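Local coordinates for protein putative N-acetyl-gamma-glutamyl-phosphate reductase (Arabidopsis thaliana, PDB 1XYG) that probably catalyses the NADPH-dependent reduction of N-acetyl-gamma-glutamyl phosphate to the corresponding semialdehyde, a step of arginine biosynthesis in the chloroplast, at residues 111-114 with 115-118; 143-146 with 147-151; 294-297 with 298-301; 323-327 with 328-332. All coordinates share one frame; numbering follows the deposited sequence.

Contact 1: residues 111-114 with 115-118; sequences LSAD and FRLR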
loop_
_atom_site.group_PDB
_atom_site.type_symbol
_atom_site.label_atom_id
_atom_site.label_comp_id
_atom_site.label_asym_id
_atom_site.label_seq_id
_atom_site.Cartn_x
_atom_site.Cartn_y
_atom_site.Cartn_z
ATOM N N LEU A 111 -21.378 2.695 -20.721
ATOM C CA LEU A 111 -20.199 3.152 -20.000
ATOM C C LEU A 111 -18.926 3.052 -20.832
ATOM O O LEU A 111 -17.880 3.567 -20.428
ATOM C CB LEU A 111 -20.016 2.370 -18.697
ATOM C CG LEU A 111 -20.926 2.822 -17.558
ATOM C CD1 LEU A 111 -22.275 2.128 -17.672
ATOM C CD2 LEU A 111 -20.263 2.503 -16.230
ATOM N N SER A 112 -19.013 2.401 -21.993
ATOM C CA SER A 112 -17.843 2.261 -22.861
ATOM C C SER A 112 -17.587 3.605 -23.536
ATOM O O SER A 112 -18.331 4.560 -23.337
ATOM C CB SER A 112 -18.074 1.203 -23.941
ATOM O OG SER A 112 -18.652 1.789 -25.097
ATOM N N ALA A 113 -16.541 3.673 -24.344
ATOM C CA ALA A 113 -16.195 4.907 -25.034
ATOM C C ALA A 113 -16.708 4.951 -26.473
ATOM O O ALA A 113 -16.635 5.990 -27.133
ATOM C CB ALA A 113 -14.691 5.081 -25.021
ATOM N N ASP A 114 -17.244 3.830 -26.950
ATOM C CA ASP A 114 -17.717 3.707 -28.329
ATOM C C ASP A 114 -18.733 4.715 -28.863
ATOM O O ASP A 114 -18.886 4.836 -30.079
ATOM C CB ASP A 114 -18.278 2.300 -28.575
ATOM C CG ASP A 114 -17.222 1.289 -28.951
ATOM O OD1 ASP A 114 -16.044 1.667 -29.123
ATOM O OD2 ASP A 114 -17.587 0.101 -29.082
ATOM N N PHE A 115 -19.446 5.420 -27.991
ATOM C CA PHE A 115 -20.437 6.393 -28.463
ATOM C C PHE A 115 -20.164 7.817 -27.982
ATOM O O PHE A 115 -21.005 8.700 -28.138
ATOM C CB PHE A 115 -21.847 5.977 -28.020
ATOM C CG PHE A 115 -22.457 4.881 -28.851
ATOM C CD1 PHE A 115 -22.925 5.146 -30.133
ATOM C CD2 PHE A 115 -22.567 3.587 -28.348
ATOM C CE1 PHE A 115 -23.496 4.142 -30.905
ATOM C CE2 PHE A 115 -23.133 2.572 -29.109
ATOM C CZ PHE A 115 -23.601 2.849 -30.393
ATOM N N ARG A 116 -18.989 8.041 -27.404
ATOM C CA ARG A 116 -18.638 9.360 -26.885
ATOM C C ARG A 116 -18.257 10.364 -27.975
ATOM O O ARG A 116 -18.644 11.529 -27.913
ATOM C CB ARG A 116 -17.487 9.246 -25.877
ATOM C CG ARG A 116 -17.789 8.387 -24.636
ATOM C CD ARG A 116 -16.589 8.348 -23.674
ATOM N NE ARG A 116 -16.749 7.319 -22.647
ATOM C CZ ARG A 116 -15.738 6.742 -22.006
ATOM N NH1 ARG A 116 -14.486 7.097 -22.281
ATOM N NH2 ARG A 116 -15.973 5.786 -21.120
ATOM N N LEU A 117 -17.503 9.920 -28.971
ATOM C CA LEU A 117 -17.073 10.818 -30.037
ATOM C C LEU A 117 -18.139 10.970 -31.128
ATOM O O LEU A 117 -18.634 9.977 -31.657
ATOM C CB LEU A 117 -15.768 10.303 -30.653
ATOM C CG LEU A 117 -14.565 10.191 -29.703
ATOM C CD1 LEU A 117 -13.462 9.439 -30.413
ATOM C CD2 LEU A 117 -14.063 11.560 -29.277
ATOM N N ARG A 118 -18.505 12.204 -31.466
ATOM C CA ARG A 118 -19.517 12.411 -32.506
ATOM C C ARG A 118 -18.915 12.325 -33.905
ATOM O O ARG A 118 -19.589 11.939 -34.856
ATOM C CB ARG A 118 -20.198 13.766 -32.336
ATOM C CG ARG A 118 -20.716 14.081 -30.943
ATOM C CD ARG A 118 -21.100 15.547 -30.859
ATOM N NE ARG A 118 -20.000 16.352 -31.371
ATOM C CZ ARG A 118 -19.978 17.679 -31.430
ATOM N NH1 ARG A 118 -21.008 18.400 -31.006
ATOM N NH2 ARG A 118 -18.908 18.288 -31.915
HETATM O O HOH W 1 -20.347 5.117 -25.286
HETATM O O HOH W 2 -16.319 7.369 -29.552
#
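In the loop that leaves strand 107-110 of the Rossmann-type NAD(P)-binding domain, Arg116 folds back over Ala113 and reaches Leu111. Its chain runs extended from CG to NE, which lays the guanidinium over the Ala113 backbone; CB of Ala113 touches one face of the group, 3.4 Å from NH1. At the edge of the same group, NH2 makes a weak hydrogen bond to the Leu111 carbonyl O (3.0 Å, bent to 134°). The turn itself is closed by a much straighter bond, Arg116 N to Ala113 O at 3.1 Å. Two waters complete it: one takes the Phe115 N-H and donates to Ser112 O, the other takes the Leu117 N-H and donates to Ala113 O. On the first half of the loop, Ser112 OG accepts from Asp114 N at 3.1 Å, an ST turn, and also bonds Asp110. Asp114 is held by Tyr123 and Gly93. NE of Arg116 goes to Asn160 O and NH1 forms a salt bridge with Glu227. The side chain of Arg116 lies about 7 Å from that of Cys163, the active-site residue by similarity; its guanidinium is fixed from several directions, and its positive charge is probably balanced in part by Glu227.

Contact 2: residues 143-146 with 147-151; sequences GLTE and ILRED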
loop_
_atom_site.group_PDB
_atom_site.type_symbol
_atom_site.label_atom_id
_atom_site.label_comp_id
_atom_site.label_asym_id
_atom_site.label_seq_id
_atom_site.Cartn_x
_atom_site.Cartn_y
_atom_site.Cartn_z
ATOM N N GLY A 143 -22.922 11.928 -21.447
ATOM C CA GLY A 143 -23.374 11.934 -20.063
ATOM C C GLY A 143 -22.662 12.712 -18.961
ATOM O O GLY A 143 -22.603 12.233 -17.830
ATOM N N LEU A 144 -22.118 13.888 -19.258
ATOM C CA LEU A 144 -21.455 14.679 -18.220
ATOM C C LEU A 144 -22.616 15.428 -17.555
ATOM O O LEU A 144 -22.919 16.582 -17.883
ATOM C CB LEU A 144 -20.436 15.650 -18.839
ATOM C CG LEU A 144 -19.576 16.438 -17.836
ATOM C CD1 LEU A 144 -18.917 15.483 -16.849
ATOM C CD2 LEU A 144 -18.516 17.242 -18.583
ATOM N N THR A 145 -23.258 14.739 -16.618
ATOM C CA THR A 145 -24.443 15.231 -15.924
ATOM C C THR A 145 -24.587 16.720 -15.598
ATOM O O THR A 145 -25.536 17.356 -16.064
ATOM C CB THR A 145 -24.701 14.411 -14.645
ATOM O OG1 THR A 145 -24.329 13.043 -14.877
ATOM C CG2 THR A 145 -26.192 14.455 -14.297
ATOM N N GLU A 146 -23.675 17.281 -14.811
ATOM C CA GLU A 146 -23.784 18.693 -14.442
ATOM C C GLU A 146 -23.745 19.672 -15.611
ATOM O O GLU A 146 -24.209 20.803 -15.490
ATOM C CB GLU A 146 -22.696 19.072 -13.430
ATOM C CG GLU A 146 -22.839 18.427 -12.061
ATOM C CD GLU A 146 -22.528 16.932 -12.063
ATOM O OE1 GLU A 146 -21.874 16.444 -13.018
ATOM O OE2 GLU A 146 -22.921 16.245 -11.098
ATOM N N ILE A 147 -23.198 19.245 -16.741
ATOM C CA ILE A 147 -23.105 20.114 -17.909
ATOM C C ILE A 147 -24.243 19.915 -18.926
ATOM O O ILE A 147 -24.815 20.888 -19.424
ATOM C CB ILE A 147 -21.753 19.900 -18.651
ATOM C CG1 ILE A 147 -20.575 20.047 -17.678
ATOM C CG2 ILE A 147 -21.615 20.897 -19.781
ATOM C CD1 ILE A 147 -20.350 21.442 -17.154
ATOM N N LEU A 148 -24.569 18.662 -19.241
ATOM C CA LEU A 148 -25.617 18.387 -20.231
ATOM C C LEU A 148 -26.898 17.792 -19.641
ATOM O O LEU A 148 -27.654 17.109 -20.333
ATOM C CB LEU A 148 -25.056 17.456 -21.314
ATOM C CG LEU A 148 -23.844 17.988 -22.093
ATOM C CD1 LEU A 148 -23.283 16.921 -23.014
ATOM C CD2 LEU A 148 -24.265 19.203 -22.898
ATOM N N ARG A 149 -27.139 18.069 -18.366
ATOM C CA ARG A 149 -28.312 17.556 -17.678
ATOM C C ARG A 149 -29.595 17.593 -18.519
ATOM O O ARG A 149 -30.245 16.562 -18.716
ATOM C CB ARG A 149 -28.549 18.335 -16.386
ATOM C CG ARG A 149 -29.412 17.564 -15.411
ATOM C CD ARG A 149 -29.989 18.467 -14.381
ATOM N NE ARG A 149 -29.050 19.510 -13.994
ATOM C CZ ARG A 149 -28.037 19.351 -13.153
ATOM N NH1 ARG A 149 -27.806 18.172 -12.589
ATOM N NH2 ARG A 149 -27.276 20.392 -12.852
ATOM N N GLU A 150 -29.955 18.775 -19.007
ATOM C CA GLU A 150 -31.174 18.940 -19.790
ATOM C C GLU A 150 -31.286 18.051 -21.029
ATOM O O GLU A 150 -32.373 17.569 -21.353
ATOM C CB GLU A 150 -31.350 20.409 -20.176
ATOM C CG GLU A 150 -31.604 21.313 -18.981
ATOM C CD GLU A 150 -32.728 20.797 -18.093
ATOM O OE1 GLU A 150 -33.827 20.523 -18.621
ATOM O OE2 GLU A 150 -32.517 20.664 -16.867
ATOM N N ASP A 151 -30.181 17.833 -21.729
ATOM C CA ASP A 151 -30.223 16.977 -22.906
ATOM C C ASP A 151 -30.282 15.517 -22.476
ATOM O O ASP A 151 -30.945 14.694 -23.110
ATOM C CB ASP A 151 -28.993 17.194 -23.781
ATOM C CG ASP A 151 -28.986 18.543 -24.440
ATOM O OD1 ASP A 151 -30.016 18.911 -25.041
ATOM O OD2 ASP A 151 -27.950 19.233 -24.364
#
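Leu144 O takes two N-H groups from the first turn of helix 145-153: Ile147 N at 2.9 Å and Leu148 N at 3.0 Å. The second bond is the straighter, 171° at the hydrogen, and the two donors come from opposite faces of the carbonyl plane. Leu144 sits at the N-cap position, at the centre of an inverse gamma turn whose closing bond, Thr145 N to Gly143 O, is weak. Its side chain joins in through carbon alone: with CG anti to the backbone N (chi1 -174°), CD2 lies alongside Ile147 CG1 at 3.6 Å, both side chains pointing the same way. An alanine here is likely to open a gap beside Ile147 and against Thr166 and Leu170 of helix 163-177. CB of Arg149 packs on Thr145 O at 3.2 Å, and one face of its guanidinium looks onto that same oxygen. The polar ends find their mates farther off. Thr145 OG1 bonds Asn339, Glu146 pairs with Lys330 through OE1 and with Gln338 through OE2, and Arg149 bridges Glu283 and Glu348. Glu146 OE2 and Arg149 NH1 are 5.5 Å apart, too far for a salt bridge, though the opposite charges probably attract weakly. The helix of this beta-alpha-beta unit starts on main-chain bonds and a leucine-isoleucine contact, while its charged groups tie it outward to helix 329-343 and neighbouring loops.

Contact 3: residues 294-297 with 298-301; sequences VPRT and HNVR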
loop_
_atom_site.group_PDB
_atom_site.type_symbol
_atom_site.label_atom_id
_atom_site.label_comp_id
_atom_site.label_asym_id
_atom_site.label_seq_id
_atom_site.Cartn_x
_atom_site.Cartn_y
_atom_site.Cartn_z
ATOM N N VAL A 294 -6.290 22.633 -0.624
ATOM C CA VAL A 294 -5.904 21.531 -1.482
ATOM C C VAL A 294 -6.803 20.304 -1.335
ATOM O O VAL A 294 -6.926 19.732 -0.253
ATOM C CB VAL A 294 -4.436 21.109 -1.202
ATOM C CG1 VAL A 294 -4.027 19.963 -2.121
ATOM C CG2 VAL A 294 -3.511 22.302 -1.391
ATOM N N PRO A 295 -7.462 19.896 -2.426
ATOM C CA PRO A 295 -8.328 18.715 -2.339
ATOM C C PRO A 295 -7.477 17.435 -2.272
ATOM O O PRO A 295 -6.306 17.441 -2.636
ATOM C CB PRO A 295 -9.172 18.809 -3.611
ATOM C CG PRO A 295 -8.286 19.521 -4.562
ATOM C CD PRO A 295 -7.617 20.575 -3.723
ATOM N N ARG A 296 -8.058 16.351 -1.771
ATOM C CA ARG A 296 -7.356 15.075 -1.659
ATOM C C ARG A 296 -8.258 13.982 -2.216
ATOM O O ARG A 296 -9.460 13.969 -1.922
ATOM C CB ARG A 296 -7.041 14.750 -0.194
ATOM C CG ARG A 296 -6.083 15.707 0.486
ATOM C CD ARG A 296 -5.202 14.970 1.491
ATOM N NE ARG A 296 -5.974 14.050 2.321
ATOM C CZ ARG A 296 -5.449 13.076 3.062
ATOM N NH1 ARG A 296 -6.240 12.297 3.782
ATOM N NH2 ARG A 296 -4.139 12.867 3.078
ATOM N N THR A 297 -7.699 13.071 -3.014
ATOM C CA THR A 297 -8.514 11.991 -3.560
ATOM C C THR A 297 -9.064 11.159 -2.398
ATOM O O THR A 297 -10.136 10.562 -2.509
ATOM C CB THR A 297 -7.714 11.070 -4.531
ATOM O OG1 THR A 297 -6.676 10.389 -3.819
ATOM C CG2 THR A 297 -7.090 11.895 -5.660
ATOM N N HIS A 298 -8.340 11.131 -1.281
ATOM C CA HIS A 298 -8.790 10.382 -0.110
ATOM C C HIS A 298 -10.179 10.860 0.329
ATOM O O HIS A 298 -10.989 10.072 0.812
ATOM C CB HIS A 298 -7.847 10.578 1.088
ATOM C CG HIS A 298 -6.389 10.503 0.754
ATOM N ND1 HIS A 298 -5.754 11.451 -0.020
ATOM C CD2 HIS A 298 -5.428 9.634 1.150
ATOM C CE1 HIS A 298 -4.464 11.174 -0.081
ATOM N NE2 HIS A 298 -4.240 10.075 0.620
ATOM N N ASN A 299 -10.449 12.154 0.150
ATOM C CA ASN A 299 -11.715 12.742 0.584
ATOM C C ASN A 299 -12.979 12.449 -0.218
ATOM O O ASN A 299 -14.076 12.764 0.248
ATOM C CB ASN A 299 -11.575 14.262 0.726
ATOM C CG ASN A 299 -10.505 14.668 1.731
ATOM O OD1 ASN A 299 -10.275 13.982 2.737
ATOM N ND2 ASN A 299 -9.856 15.798 1.471
ATOM N N VAL A 300 -12.839 11.872 -1.410
ATOM C CA VAL A 300 -14.004 11.539 -2.236
ATOM C C VAL A 300 -14.068 10.033 -2.490
ATOM O O VAL A 300 -14.980 9.534 -3.146
ATOM C CB VAL A 300 -13.967 12.255 -3.612
ATOM C CG1 VAL A 300 -14.246 13.750 -3.453
ATOM C CG2 VAL A 300 -12.616 12.024 -4.272
ATOM N N ARG A 301 -13.081 9.327 -1.956
ATOM C CA ARG A 301 -12.966 7.884 -2.091
ATOM C C ARG A 301 -14.269 7.163 -1.726
ATOM O O ARG A 301 -14.771 7.303 -0.612
ATOM C CB ARG A 301 -11.819 7.413 -1.190
ATOM C CG ARG A 301 -11.259 6.039 -1.461
ATOM C CD ARG A 301 -9.890 5.907 -0.793
ATOM N NE ARG A 301 -9.951 5.966 0.670
ATOM C CZ ARG A 301 -8.962 6.401 1.447
ATOM N NH1 ARG A 301 -7.830 6.832 0.914
ATOM N NH2 ARG A 301 -9.091 6.382 2.765
HETATM O O HOH W 3 -10.738 17.196 -1.017
#
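Bends at chi2 and chi3 (-45°) shape the Arg296 chain so that its guanidinium comes over His298, and the His298 chi1 of -44° brings the imidazole against it. The guanidinium lies flat on the ring, planes 7° apart and centres 3.6 Å from each other. ND1 of His298 sits over the middle of the guanidinium, 3.5 Å from CZ of Arg296, whereas CZ itself falls toward the rim of the imidazole. Asn299 comes in beside the root of the same arginine, its ND2 3.4 Å from Arg296 CB, and a water accepts from both that ND2 and Arg296 N. In the backbone, the chain makes two overlapping turns in the loop between strands 286-288 and 306-312 of the dimerisation domain: Asn299 N bonds Arg296 O at 2.9 Å, and Val300 N bonds Thr297 O at 3.2 Å. A methyl of Val300, CG2, also rests 3.4 Å from Thr297 O. The stacked pair faces another copy of the protein, where Arg296 NH2 donates to Glu209 O and His298 NE2 bonds Ile210 O of the second subunit. Replacing Arg296 by a serine would probably uncover one face of the imidazole and leave Glu209 O of that subunit without this donor. Thr297 OG1 meets Ile214 N of the second subunit, and Arg301 NH2 pairs with the C-terminal carboxylate of Pro359.

Contact 4: residues 323-327 with 328-332; sequences SVIDN and LVKGA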
loop_
_atom_site.group_PDB
_atom_site.type_symbol
_atom_site.label_atom_id
_atom_site.label_comp_id
_atom_site.label_asym_id
_atom_site.label_seq_id
_atom_site.Cartn_x
_atom_site.Cartn_y
_atom_site.Cartn_z
ATOM N N SER A 323 -8.593 18.878 -9.635
ATOM C CA SER A 323 -9.924 18.273 -9.664
ATOM C C SER A 323 -9.809 16.780 -9.332
ATOM O O SER A 323 -9.061 16.050 -9.989
ATOM C CB SER A 323 -10.530 18.470 -11.058
ATOM O OG SER A 323 -11.819 17.907 -11.150
ATOM N N VAL A 324 -10.539 16.326 -8.314
ATOM C CA VAL A 324 -10.469 14.923 -7.919
ATOM C C VAL A 324 -11.824 14.222 -7.815
ATOM O O VAL A 324 -12.854 14.851 -7.545
ATOM C CB VAL A 324 -9.740 14.768 -6.557
ATOM C CG1 VAL A 324 -8.389 15.519 -6.601
ATOM C CG2 VAL A 324 -10.625 15.322 -5.424
ATOM N N ILE A 325 -11.796 12.909 -8.025
ATOM C CA ILE A 325 -12.980 12.057 -7.946
ATOM C C ILE A 325 -12.533 10.630 -7.653
ATOM O O ILE A 325 -11.338 10.334 -7.610
ATOM C CB ILE A 325 -13.757 11.997 -9.294
ATOM C CG1 ILE A 325 -12.853 11.441 -10.398
ATOM C CG2 ILE A 325 -14.273 13.373 -9.688
ATOM C CD1 ILE A 325 -13.589 11.183 -11.709
ATOM N N ASP A 326 -13.503 9.755 -7.423
ATOM C CA ASP A 326 -13.221 8.338 -7.239
ATOM C C ASP A 326 -13.426 7.895 -8.697
ATOM O O ASP A 326 -14.532 8.020 -9.230
ATOM C CB ASP A 326 -14.271 7.688 -6.329
ATOM C CG ASP A 326 -14.143 6.165 -6.277
ATOM O OD1 ASP A 326 -13.822 5.561 -7.323
ATOM O OD2 ASP A 326 -14.376 5.573 -5.202
ATOM N N ASN A 327 -12.369 7.420 -9.347
ATOM C CA ASN A 327 -12.457 7.027 -10.755
ATOM C C ASN A 327 -13.548 6.009 -11.081
ATOM O O ASN A 327 -14.072 6.000 -12.193
ATOM C CB ASN A 327 -11.106 6.496 -11.254
ATOM C CG ASN A 327 -10.693 5.231 -10.556
ATOM O OD1 ASN A 327 -10.385 5.245 -9.360
ATOM N ND2 ASN A 327 -10.695 4.114 -11.291
ATOM N N LEU A 328 -13.889 5.161 -10.117
ATOM C CA LEU A 328 -14.918 4.148 -10.324
ATOM C C LEU A 328 -16.350 4.651 -10.118
ATOM O O LEU A 328 -17.300 4.054 -10.633
ATOM C CB LEU A 328 -14.676 2.947 -9.397
ATOM C CG LEU A 328 -13.450 2.078 -9.702
ATOM C CD1 LEU A 328 -13.297 0.969 -8.663
ATOM C CD2 LEU A 328 -13.608 1.494 -11.098
ATOM N N VAL A 329 -16.517 5.742 -9.374
ATOM C CA VAL A 329 -17.856 6.253 -9.100
ATOM C C VAL A 329 -18.214 7.429 -10.002
ATOM O O VAL A 329 -18.819 7.236 -11.055
ATOM C CB VAL A 329 -18.006 6.645 -7.604
ATOM C CG1 VAL A 329 -19.489 6.785 -7.236
ATOM C CG2 VAL A 329 -17.386 5.578 -6.728
ATOM N N LYS A 330 -17.845 8.644 -9.612
ATOM C CA LYS A 330 -18.163 9.788 -10.464
ATOM C C LYS A 330 -17.413 9.656 -11.791
ATOM O O LYS A 330 -17.801 10.249 -12.795
ATOM C CB LYS A 330 -17.800 11.105 -9.772
ATOM C CG LYS A 330 -18.094 12.349 -10.602
ATOM C CD LYS A 330 -19.562 12.435 -11.031
ATOM C CE LYS A 330 -19.848 13.736 -11.788
ATOM N NZ LYS A 330 -21.262 13.848 -12.285
ATOM N N GLY A 331 -16.349 8.857 -11.785
ATOM C CA GLY A 331 -15.569 8.648 -12.987
ATOM C C GLY A 331 -16.152 7.549 -13.865
ATOM O O GLY A 331 -15.706 7.353 -14.996
ATOM N N ALA A 332 -17.153 6.835 -13.351
ATOM C CA ALA A 332 -17.769 5.765 -14.120
ATOM C C ALA A 332 -19.204 5.405 -13.735
ATOM O O ALA A 332 -20.152 6.084 -14.122
ATOM C CB ALA A 332 -16.889 4.514 -14.063
#
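Asp326 and Leu328 meet at the corner where strand 318-325 turns into helix 329-343. With CG of Asp326 anti to its own N (chi1 171°), the carboxylate swings forward over the turn, and OD1 caps the helix start: it accepts from Leu328 N at 2.8 Å and, weakly, from Val329 N. OD2 is held by Gly302 N and by a salt bridge with Arg253. Val329 lays CG2 against the carboxylate, 3.3 Å from CG of Asp326, the two side chains crossing at a slant. Asn327 has the less usual chi1 of 65°, its CG lodged between the backbone N and the carbonyl carbon; the amide runs beside Leu328, Asn327 ND2 3.8 Å from Leu328 CG, and bonds Ser195 while OD1 takes Gly254 N. Ile325 places its CG1 in the same way, and this sends CD1 onto the backbone of Gly331, a tight 3.5 Å from its CA. Crossing Ile325 at about a right angle, Lys330 bends at chi2 and carries NZ away to Gln335 and Gln338. A type I turn from Asp326 to Val329 supplies the main-chain frame: Asp326 O accepts Val329 N at 3.0 Å and Gly331 N at 3.2 Å, from opposite faces of its plane. Gly331, with no side chain, lets Ile325 CD1 and Asn327 O come close to its backbone; it lies about 4 Å from the side chain of Cys163, the active-site residue by similarity. The carboxylate of Asp326, which accepts from backbone N-H groups and pairs with Arg253, is probably stabilised in its charged form.

How the contacts relate
All four contacts are local and follow in series along the chain; none nests in or crosses another. Contact 1 closes the turn after strand 107-110, and contact 2 starts helix 145-153, both in the NAD(P)-binding domain. Contact 3 then folds a loop of the dimerisation domain at the subunit interface, and contact 4 turns the last strand, 318-325, into helix 329-343. Contact 4 is the one the other three touch: Leu111 packs on Ala332, a salt bridge joins contacts 2 and 4, and Val300 lies against Ile325 and Asp326. Residues 323-332 thus touch the loop after strand 107-110, helix 145-153 and the interface loop.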